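Local coordinates for m3DLH protein (Halieaceae bacterium, PDB 7JKA), which probably hydrolyses lactone or other ester bonds as an alpha/beta-hydrolase of the dienelactone hydrolase family, possibly with activity toward phosphotriesters as well, at residues A156-E161 with P182-E187; V173-G178 with G194-D199; E187-V192 with F205-N210. All coordinates share one frame; numbering follows the deposited sequence.

Contact 1. Residues A156-E161 with P182-E187; sequences AGLLPE and PLVQKE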
loop_
_atom_site.group_PDB
_atom_site.type_symbol
_atom_site.label_atom_id
_atom_site.label_comp_id
_atom_site.label_asym_id
_atom_site.label_seq_id
_atom_site.Cartn_x
_atom_site.Cartn_y
_atom_site.Cartn_z
ATOM N N ALA A 156 1.109 7.963 4.236
ATOM C CA ALA A 156 2.409 7.381 3.893
ATOM C C ALA A 156 3.536 8.395 3.966
ATOM O O ALA A 156 3.423 9.510 3.460
ATOM C CB ALA A 156 2.373 6.796 2.477
ATOM N N GLY A 157 4.659 7.964 4.542
ATOM C CA GLY A 157 5.891 8.707 4.349
ATOM C C GLY A 157 6.286 8.706 2.888
ATOM O O GLY A 157 5.948 7.793 2.124
ATOM N N LEU A 158 6.968 9.762 2.480
ATOM C CA LEU A 158 7.364 9.950 1.099
ATOM C C LEU A 158 8.867 10.162 1.039
ATOM O O LEU A 158 9.467 10.760 1.939
ATOM C CB LEU A 158 6.641 11.158 0.490
ATOM C CG LEU A 158 5.118 11.007 0.537
ATOM C CD1 LEU A 158 4.469 12.363 0.261
ATOM C CD2 LEU A 158 4.627 9.948 -0.445
ATOM N N LEU A 159 9.483 9.686 -0.030
ATOM C CA LEU A 159 10.901 9.955 -0.185
ATOM C C LEU A 159 11.212 10.103 -1.665
ATOM O O LEU A 159 10.434 9.663 -2.518
ATOM C CB LEU A 159 11.759 8.855 0.454
ATOM C CG LEU A 159 12.051 7.586 -0.333
ATOM C CD1 LEU A 159 13.170 6.819 0.369
ATOM C CD2 LEU A 159 10.800 6.736 -0.406
ATOM N N PRO A 160 12.347 10.700 -1.999
ATOM C CA PRO A 160 12.639 10.951 -3.412
ATOM C C PRO A 160 12.840 9.675 -4.212
ATOM O O PRO A 160 13.268 8.635 -3.698
ATOM C CB PRO A 160 13.933 11.767 -3.357
ATOM C CG PRO A 160 13.934 12.372 -1.998
ATOM C CD PRO A 160 13.347 11.327 -1.120
ATOM N N GLU A 161 12.543 9.784 -5.504
ATOM C CA GLU A 161 12.807 8.714 -6.457
ATOM C C GLU A 161 14.306 8.435 -6.566
ATOM O O GLU A 161 15.150 9.211 -6.110
ATOM C CB GLU A 161 12.299 9.091 -7.849
ATOM C CG GLU A 161 13.138 10.217 -8.489
ATOM C CD GLU A 161 12.685 10.599 -9.902
ATOM O OE1 GLU A 161 11.683 10.040 -10.390
ATOM O OE2 GLU A 161 13.349 11.471 -10.521
ATOM N N PRO A 182 2.794 14.644 11.428
ATOM C CA PRO A 182 4.143 15.196 11.631
ATOM C C PRO A 182 5.246 14.375 10.987
ATOM O O PRO A 182 6.413 14.809 10.999
ATOM C CB PRO A 182 4.290 15.177 13.151
ATOM C CG PRO A 182 3.499 13.943 13.552
ATOM C CD PRO A 182 2.300 13.924 12.617
ATOM N N LEU A 183 4.930 13.187 10.489
ATOM C CA LEU A 183 5.933 12.236 10.026
ATOM C C LEU A 183 6.183 12.319 8.528
ATOM O O LEU A 183 7.007 11.558 8.009
ATOM C CB LEU A 183 5.513 10.811 10.400
ATOM C CG LEU A 183 5.454 10.531 11.906
ATOM C CD1 LEU A 183 5.017 9.103 12.181
ATOM C CD2 LEU A 183 6.799 10.809 12.571
ATOM N N VAL A 184 5.502 13.210 7.817
ATOM C CA VAL A 184 5.725 13.386 6.388
ATOM C C VAL A 184 6.439 14.714 6.178
ATOM O O VAL A 184 5.955 15.772 6.597
ATOM C CB VAL A 184 4.421 13.303 5.590
ATOM C CG1 VAL A 184 4.722 13.374 4.101
ATOM C CG2 VAL A 184 3.719 12.005 5.928
ATOM N N GLN A 185 7.598 14.644 5.534
ATOM C CA GLN A 185 8.435 15.808 5.304
ATOM C C GLN A 185 7.831 16.695 4.218
ATOM O O GLN A 185 7.539 16.226 3.112
ATOM C CB GLN A 185 9.834 15.330 4.911
ATOM C CG GLN A 185 10.884 16.397 4.771
ATOM C CD GLN A 185 12.285 15.813 4.741
ATOM O OE1 GLN A 185 12.834 15.533 3.673
ATOM N NE2 GLN A 185 12.871 15.620 5.919
ATOM N N LYS A 186 7.644 17.983 4.531
ATOM C CA LYS A 186 7.052 18.898 3.555
ATOM C C LYS A 186 7.911 19.018 2.303
ATOM O O LYS A 186 7.378 19.172 1.197
ATOM C CB LYS A 186 6.834 20.271 4.183
ATOM C CG LYS A 186 5.881 20.267 5.366
ATOM C CD LYS A 186 6.070 21.518 6.208
ATOM C CE LYS A 186 4.765 21.989 6.823
ATOM N NZ LYS A 186 4.967 23.285 7.535
ATOM N N GLU A 187 9.234 18.946 2.453
ATOM C CA GLU A 187 10.107 18.917 1.284
ATOM C C GLU A 187 9.895 17.658 0.461
ATOM O O GLU A 187 10.057 17.688 -0.762
ATOM C CB GLU A 187 11.578 19.011 1.700
ATOM C CG GLU A 187 11.942 20.234 2.518
ATOM C CD GLU A 187 11.930 19.962 4.011
ATOM O OE1 GLU A 187 10.904 19.464 4.524
ATOM O OE2 GLU A 187 12.954 20.237 4.669
HETATM O O HOH W 1 8.184 11.726 4.405
#

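Contact 2. Residues V173-G178 with G194-D199; sequences VLVCHG and GEWRRD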
loop_
_atom_site.group_PDB
_atom_site.type_symbol
_atom_site.label_atom_id
_atom_site.label_comp_id
_atom_site.label_asym_id
_atom_site.label_seq_id
_atom_site.Cartn_x
_atom_site.Cartn_y
_atom_site.Cartn_z
ATOM N N VAL A 173 -2.074 7.591 -9.713
ATOM C CA VAL A 173 -1.555 7.698 -8.350
ATOM C C VAL A 173 -2.501 8.579 -7.552
ATOM O O VAL A 173 -2.896 9.648 -8.030
ATOM C CB VAL A 173 -0.135 8.290 -8.319
ATOM C CG1 VAL A 173 0.286 8.520 -6.868
ATOM C CG2 VAL A 173 0.841 7.372 -9.011
ATOM N N LEU A 174 -2.890 8.122 -6.361
ATOM C CA LEU A 174 -3.654 8.929 -5.406
ATOM C C LEU A 174 -2.989 8.845 -4.041
ATOM O O LEU A 174 -2.863 7.754 -3.481
ATOM C CB LEU A 174 -5.104 8.444 -5.311
ATOM C CG LEU A 174 -5.917 9.061 -4.164
ATOM C CD1 LEU A 174 -6.130 10.558 -4.357
ATOM C CD2 LEU A 174 -7.239 8.369 -4.100
ATOM N N VAL A 175 -2.544 9.992 -3.520
ATOM C CA VAL A 175 -1.948 10.088 -2.183
ATOM C C VAL A 175 -2.995 10.667 -1.246
ATOM O O VAL A 175 -3.443 11.801 -1.449
ATOM C CB VAL A 175 -0.690 10.968 -2.185
ATOM C CG1 VAL A 175 -0.218 11.214 -0.758
ATOM C CG2 VAL A 175 0.419 10.291 -2.995
ATOM N N CYS A 176 -3.381 9.909 -0.216
ATOM C CA CYS A 176 -4.288 10.391 0.828
ATOM C C CYS A 176 -3.457 10.724 2.061
ATOM O O CYS A 176 -2.970 9.829 2.768
ATOM C CB CYS A 176 -5.363 9.360 1.167
ATOM S SG CYS A 176 -6.356 8.849 -0.268
ATOM N N HIS A 177 -3.328 12.010 2.341
ATOM C CA HIS A 177 -2.358 12.546 3.283
ATOM C C HIS A 177 -3.078 13.268 4.417
ATOM O O HIS A 177 -3.952 14.111 4.167
ATOM C CB HIS A 177 -1.440 13.524 2.541
ATOM C CG HIS A 177 -0.485 14.263 3.420
ATOM N ND1 HIS A 177 0.550 13.640 4.086
ATOM C CD2 HIS A 177 -0.387 15.586 3.717
ATOM C CE1 HIS A 177 1.234 14.546 4.772
ATOM N NE2 HIS A 177 0.687 15.732 4.562
ATOM N N GLY A 178 -2.695 12.976 5.657
ATOM C CA GLY A 178 -3.189 13.712 6.796
ATOM C C GLY A 178 -2.440 15.021 6.929
ATOM O O GLY A 178 -1.218 15.026 7.060
ATOM N N GLY A 194 6.937 17.191 -7.735
ATOM C CA GLY A 194 7.775 17.630 -8.840
ATOM C C GLY A 194 8.121 16.508 -9.800
ATOM O O GLY A 194 8.166 16.716 -11.016
ATOM N N GLU A 195 8.382 15.306 -9.267
ATOM C CA GLU A 195 8.615 14.136 -10.111
ATOM C C GLU A 195 7.405 13.850 -10.977
ATOM O O GLU A 195 7.518 13.642 -12.192
ATOM C CB GLU A 195 8.930 12.912 -9.241
ATOM C CG GLU A 195 10.159 13.066 -8.375
ATOM C CD GLU A 195 10.254 12.038 -7.279
ATOM O OE1 GLU A 195 9.368 11.153 -7.191
ATOM O OE2 GLU A 195 11.208 12.132 -6.487
ATOM N N TRP A 196 6.227 13.856 -10.358
ATOM C CA TRP A 196 5.027 13.467 -11.072
ATOM C C TRP A 196 4.599 14.541 -12.069
ATOM O O TRP A 196 4.061 14.204 -13.126
ATOM C CB TRP A 196 3.920 13.153 -10.060
ATOM C CG TRP A 196 4.326 12.019 -9.139
ATOM C CD1 TRP A 196 5.325 11.093 -9.355
ATOM C CD2 TRP A 196 3.760 11.708 -7.856
ATOM N NE1 TRP A 196 5.399 10.232 -8.284
ATOM C CE2 TRP A 196 4.451 10.578 -7.356
ATOM C CE3 TRP A 196 2.731 12.279 -7.085
ATOM C CZ2 TRP A 196 4.154 10.013 -6.113
ATOM C CZ3 TRP A 196 2.421 11.711 -5.861
ATOM C CH2 TRP A 196 3.120 10.577 -5.390
ATOM N N ARG A 197 4.845 15.828 -11.765
ATOM C CA ARG A 197 4.601 16.893 -12.739
ATOM C C ARG A 197 5.538 16.751 -13.930
ATOM O O ARG A 197 5.114 16.865 -15.085
ATOM C CB ARG A 197 4.782 18.265 -12.082
ATOM C CG ARG A 197 3.684 18.632 -11.087
ATOM C CD ARG A 197 3.856 20.046 -10.531
ATOM N NE ARG A 197 3.690 21.049 -11.573
ATOM C CZ ARG A 197 3.568 22.353 -11.346
ATOM N NH1 ARG A 197 3.594 22.813 -10.102
ATOM N NH2 ARG A 197 3.419 23.196 -12.363
ATOM N N ARG A 198 6.821 16.514 -13.660
ATOM C CA ARG A 198 7.798 16.363 -14.734
ATOM C C ARG A 198 7.406 15.247 -15.692
ATOM O O ARG A 198 7.505 15.400 -16.917
ATOM C CB ARG A 198 9.171 16.081 -14.138
ATOM C CG ARG A 198 10.256 15.788 -15.173
ATOM C CD ARG A 198 11.427 15.094 -14.496
ATOM N NE ARG A 198 11.038 13.780 -14.000
ATOM C CZ ARG A 198 11.583 13.173 -12.948
ATOM N NH1 ARG A 198 11.139 11.992 -12.583
ATOM N NH2 ARG A 198 12.551 13.757 -12.254
ATOM N N ASP A 199 6.962 14.109 -15.156
ATOM C CA ASP A 199 6.708 12.946 -15.984
ATOM C C ASP A 199 5.262 12.853 -16.435
ATOM O O ASP A 199 4.887 11.872 -17.082
ATOM C CB ASP A 199 7.100 11.672 -15.229
ATOM C CG ASP A 199 8.583 11.640 -14.892
ATOM O OD1 ASP A 199 9.365 12.336 -15.579
ATOM O OD2 ASP A 199 8.940 10.944 -13.922
#

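Contact 3. Residues E187-V192 with F205-N210; sequences EAIDAV and FTFYGN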
loop_
_atom_site.group_PDB
_atom_site.type_symbol
_atom_site.label_atom_id
_atom_site.label_comp_id
_atom_site.label_asym_id
_atom_site.label_seq_id
_atom_site.Cartn_x
_atom_site.Cartn_y
_atom_site.Cartn_z
ATOM N N GLU A 187 9.234 18.946 2.453
ATOM C CA GLU A 187 10.107 18.917 1.284
ATOM C C GLU A 187 9.895 17.658 0.461
ATOM O O GLU A 187 10.057 17.688 -0.762
ATOM C CB GLU A 187 11.578 19.011 1.700
ATOM C CG GLU A 187 11.942 20.234 2.518
ATOM C CD GLU A 187 11.930 19.962 4.011
ATOM O OE1 GLU A 187 10.904 19.464 4.524
ATOM O OE2 GLU A 187 12.954 20.237 4.669
ATOM N N ALA A 188 9.550 16.540 1.113
ATOM C CA ALA A 188 9.326 15.305 0.373
ATOM C C ALA A 188 8.032 15.362 -0.412
ATOM O O ALA A 188 7.950 14.784 -1.497
ATOM C CB ALA A 188 9.311 14.100 1.315
ATOM N N ILE A 189 7.022 16.071 0.103
ATOM C CA ILE A 189 5.806 16.285 -0.672
ATOM C C ILE A 189 6.136 17.083 -1.924
ATOM O O ILE A 189 5.769 16.707 -3.040
ATOM C CB ILE A 189 4.734 16.989 0.181
ATOM C CG1 ILE A 189 4.297 16.102 1.354
ATOM C CG2 ILE A 189 3.557 17.400 -0.675
ATOM C CD1 ILE A 189 3.304 16.770 2.279
ATOM N N ASP A 190 6.877 18.179 -1.755
ATOM C CA ASP A 190 7.288 18.972 -2.907
ATOM C C ASP A 190 8.061 18.127 -3.911
ATOM O O ASP A 190 7.882 18.275 -5.126
ATOM C CB ASP A 190 8.135 20.158 -2.450
ATOM C CG ASP A 190 7.324 21.239 -1.764
ATOM O OD1 ASP A 190 6.079 21.169 -1.740
ATOM O OD2 ASP A 190 7.950 22.181 -1.244
ATOM N N ALA A 191 8.929 17.232 -3.420
ATOM C CA ALA A 191 9.766 16.434 -4.306
ATOM C C ALA A 191 8.930 15.505 -5.169
ATOM O O ALA A 191 9.086 15.473 -6.394
ATOM C CB ALA A 191 10.786 15.640 -3.489
ATOM N N VAL A 192 8.023 14.745 -4.552
ATOM C CA VAL A 192 7.283 13.767 -5.339
ATOM C C VAL A 192 6.336 14.475 -6.285
ATOM O O VAL A 192 6.159 14.046 -7.432
ATOM C CB VAL A 192 6.537 12.736 -4.456
ATOM C CG1 VAL A 192 7.529 12.003 -3.545
ATOM C CG2 VAL A 192 5.389 13.373 -3.664
ATOM N N PHE A 205 -3.271 14.316 -5.155
ATOM C CA PHE A 205 -2.721 14.364 -3.804
ATOM C C PHE A 205 -3.715 15.151 -2.972
ATOM O O PHE A 205 -3.966 16.317 -3.264
ATOM C CB PHE A 205 -1.342 15.023 -3.832
ATOM C CG PHE A 205 -0.577 14.963 -2.530
ATOM C CD1 PHE A 205 -1.047 15.584 -1.389
ATOM C CD2 PHE A 205 0.658 14.327 -2.477
ATOM C CE1 PHE A 205 -0.324 15.553 -0.204
ATOM C CE2 PHE A 205 1.383 14.295 -1.303
ATOM C CZ PHE A 205 0.874 14.885 -0.160
ATOM N N THR A 206 -4.326 14.505 -1.984
ATOM C CA THR A 206 -5.337 15.139 -1.143
ATOM C C THR A 206 -4.804 15.338 0.269
ATOM O O THR A 206 -4.357 14.386 0.917
ATOM C CB THR A 206 -6.641 14.334 -1.122
ATOM O OG1 THR A 206 -7.162 14.281 -2.464
ATOM C CG2 THR A 206 -7.667 14.967 -0.176
ATOM N N PHE A 207 -4.838 16.584 0.714
ATOM C CA PHE A 207 -4.612 16.971 2.108
ATOM C C PHE A 207 -5.940 16.848 2.845
ATOM O O PHE A 207 -6.900 17.570 2.528
ATOM C CB PHE A 207 -4.107 18.412 2.209
ATOM C CG PHE A 207 -2.689 18.625 1.753
ATOM C CD1 PHE A 207 -2.364 18.616 0.403
ATOM C CD2 PHE A 207 -1.695 18.898 2.679
ATOM C CE1 PHE A 207 -1.051 18.853 -0.016
ATOM C CE2 PHE A 207 -0.368 19.146 2.269
ATOM C CZ PHE A 207 -0.056 19.100 0.921
ATOM N N TYR A 208 -6.010 15.940 3.819
ATOM C CA TYR A 208 -7.186 15.800 4.682
ATOM C C TYR A 208 -6.917 16.569 5.974
ATOM O O TYR A 208 -6.119 16.140 6.814
ATOM C CB TYR A 208 -7.483 14.331 4.963
ATOM C CG TYR A 208 -7.994 13.603 3.746
ATOM C CD1 TYR A 208 -9.330 13.706 3.373
ATOM C CD2 TYR A 208 -7.154 12.799 2.978
ATOM C CE1 TYR A 208 -9.811 13.020 2.247
ATOM C CE2 TYR A 208 -7.626 12.128 1.871
ATOM C CZ TYR A 208 -8.961 12.238 1.514
ATOM O OH TYR A 208 -9.453 11.565 0.407
ATOM N N GLY A 209 -7.580 17.715 6.135
ATOM C CA GLY A 209 -7.247 18.578 7.244
ATOM C C GLY A 209 -7.456 17.961 8.609
ATOM O O GLY A 209 -6.727 18.275 9.555
ATOM N N ASN A 210 -8.439 17.083 8.743
ATOM C CA ASN A 210 -8.758 16.573 10.073
ATOM C C ASN A 210 -7.653 15.687 10.651
ATOM O O ASN A 210 -7.612 15.472 11.863
ATOM C CB ASN A 210 -10.053 15.751 10.031
ATOM C CG ASN A 210 -11.294 16.585 9.744
ATOM O OD1 ASN A 210 -11.341 17.798 9.988
ATOM N ND2 ASN A 210 -12.325 15.914 9.232
#

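Contact 1. Residues A156-E161 with P182-E187
Val184 makes the apolar part of this contact with both of its methyl groups. Its CB faces the loop 156-161, and with CG1 anti to the backbone N (chi1 -175°) the two branches have different nearest partners. One branch meets a side chain: Val184 CG1 lies 4.0 Å from Leu158 CD1, the two side chains crossing at a slant. The other meets backbone: Val184 CG2 sits 3.5 Å from Ala156 O, a van der Waals approach, and is 4.3 Å from Gly157 CA. Ile189 of helix 186-198 touches the side chains of both Leu158 and Val184, and Leu158 also rests on Leu139. The closest CA pair of the two segments is Gly157 and Val184, 5.1 Å apart. Both loops leave the C-terminal ends of neighbouring parallel strands, 150-154 and 172-178, and this is the edge of the sheet where alpha/beta-hydrolases as a class place their active site; the methyl group of Ala156 comes close to, but does not contact, a possible nucleophile elbow around Cys132. The polar link is a water that accepts from two backbone amides, 3.0 Å from Leu158 N and 3.2 Å from Gln185 N. It thus ties the first loop to the residue at the N-cap position of helix 186-198 and satisfies one N-H on each side. Further bonds anchor the same loop to other parts of the chain: Gly157 O accepts from Thr136 OG1 of helix 133-143, and Leu159 O from Arg143 NH2.

Contact 2. Residues V173-G178 with G194-D199
Trp196 turns the six-membered part of its indole toward strand 173-178, where two valines receive it in different ways. Val173 CG1 comes over one face of the ring, 4.1 Å from the centroid of that six-membered ring and 23° off its normal, a CH-pi contact. Val175 CG2 instead stands at the ring edge, near the plane, 3.6 Å from Trp196 CH2. Both valines cross the indole at about a right angle, and Trp196 CH2 is also the ring atom nearest to Val173 CG1, at 3.8 Å. With Trp196 CG opposite its own carbonyl carbon (chi1 -60°), the indole bridges from helix to strand, whose nearest CA atoms, those of Val173 and Trp196, are 9.2 Å apart. In the next shell, Ile169 touches the indole and Val201 touches Val173, while backbone bonds to Gln204 hold Val173 and Val175 in the sheet. The helix thereby packs on a strand of its own beta-alpha-beta unit, 172-178, 186-198 and 203-208. Beyond the indole the bonds become ionic: Arg198 grips Asp199 side-on, with Arg198 NE 2.7 Å from Asp199 OD1 and Arg198 NH1 2.8 Å from Asp199 OD2, and Arg198 NH2 pairs with Glu161. Replacing Trp196 by an alanine would probably leave a gap between helix and strand, with the methyls of both valines losing their aromatic partner. Across the buried interface itself the contacts are apolar and CH-pi, so the fit probably depends on shape rather than on directional bonds, with the ionic pairs kept to Arg198 and the residues around it.

Contact 3. Residues E187-V192 with F205-N210
Ile189 faces strand 203-208 from the helix and meets the far end of the Phe205 ring with three of its carbons. Its CG2 is nearest, 3.7 Å from Phe205 CZ and 3.8 Å from Phe205 CE2, while Ile189 CG1 and Ile189 CD1 each lie 3.9 Å from Phe205 CZ. The two side chains cross at about a right angle, and the methyl CG2 comes to the ring obliquely. Phe205 reaches this far because its CG is anti to the backbone N (chi1 -172°), which extends the ring toward the helix. Helix 186-198 and strand 203-208 are successive members of a beta-alpha-beta unit, and the strand runs parallel to 172-178, so Ile189 ties the crossover helix to the strand that follows it. Phe207, two residues on, adds a looser touch: its CB does not aim at the helix, yet Phe207 CZ ends 4.3 Å from Ile189 CG2. Phe205 CE1 lies 3.4 Å above the Phe207 ring plane, toward the rim of that face. His177 of the adjoining strand meets the Phe207 ring edge-to-face and also touches both Ile189 and Phe205.

How the contacts relate
Contacts 2 and 3 use the body of helix 186-198, while contact 1 sits in the loops at its N-terminal start. Contact 2, near the C-terminal end of the helix, is fully buried; contacts 1 and 3 are only partly so, contact 3 including an exposed phenylalanine. Contacts 2 and 3 seat the helix on neighbouring strands, 172-178 and 203-208, and are joined directly by backbone pairing and by Val175 packing on Phe205. Contact 1 alone of the three uses a bridging water. Its Leu158 O packs against Ala188 CB of contact 3, while Glu161 N probably hydrogen-bonds to Glu195 OE2 of contact 2.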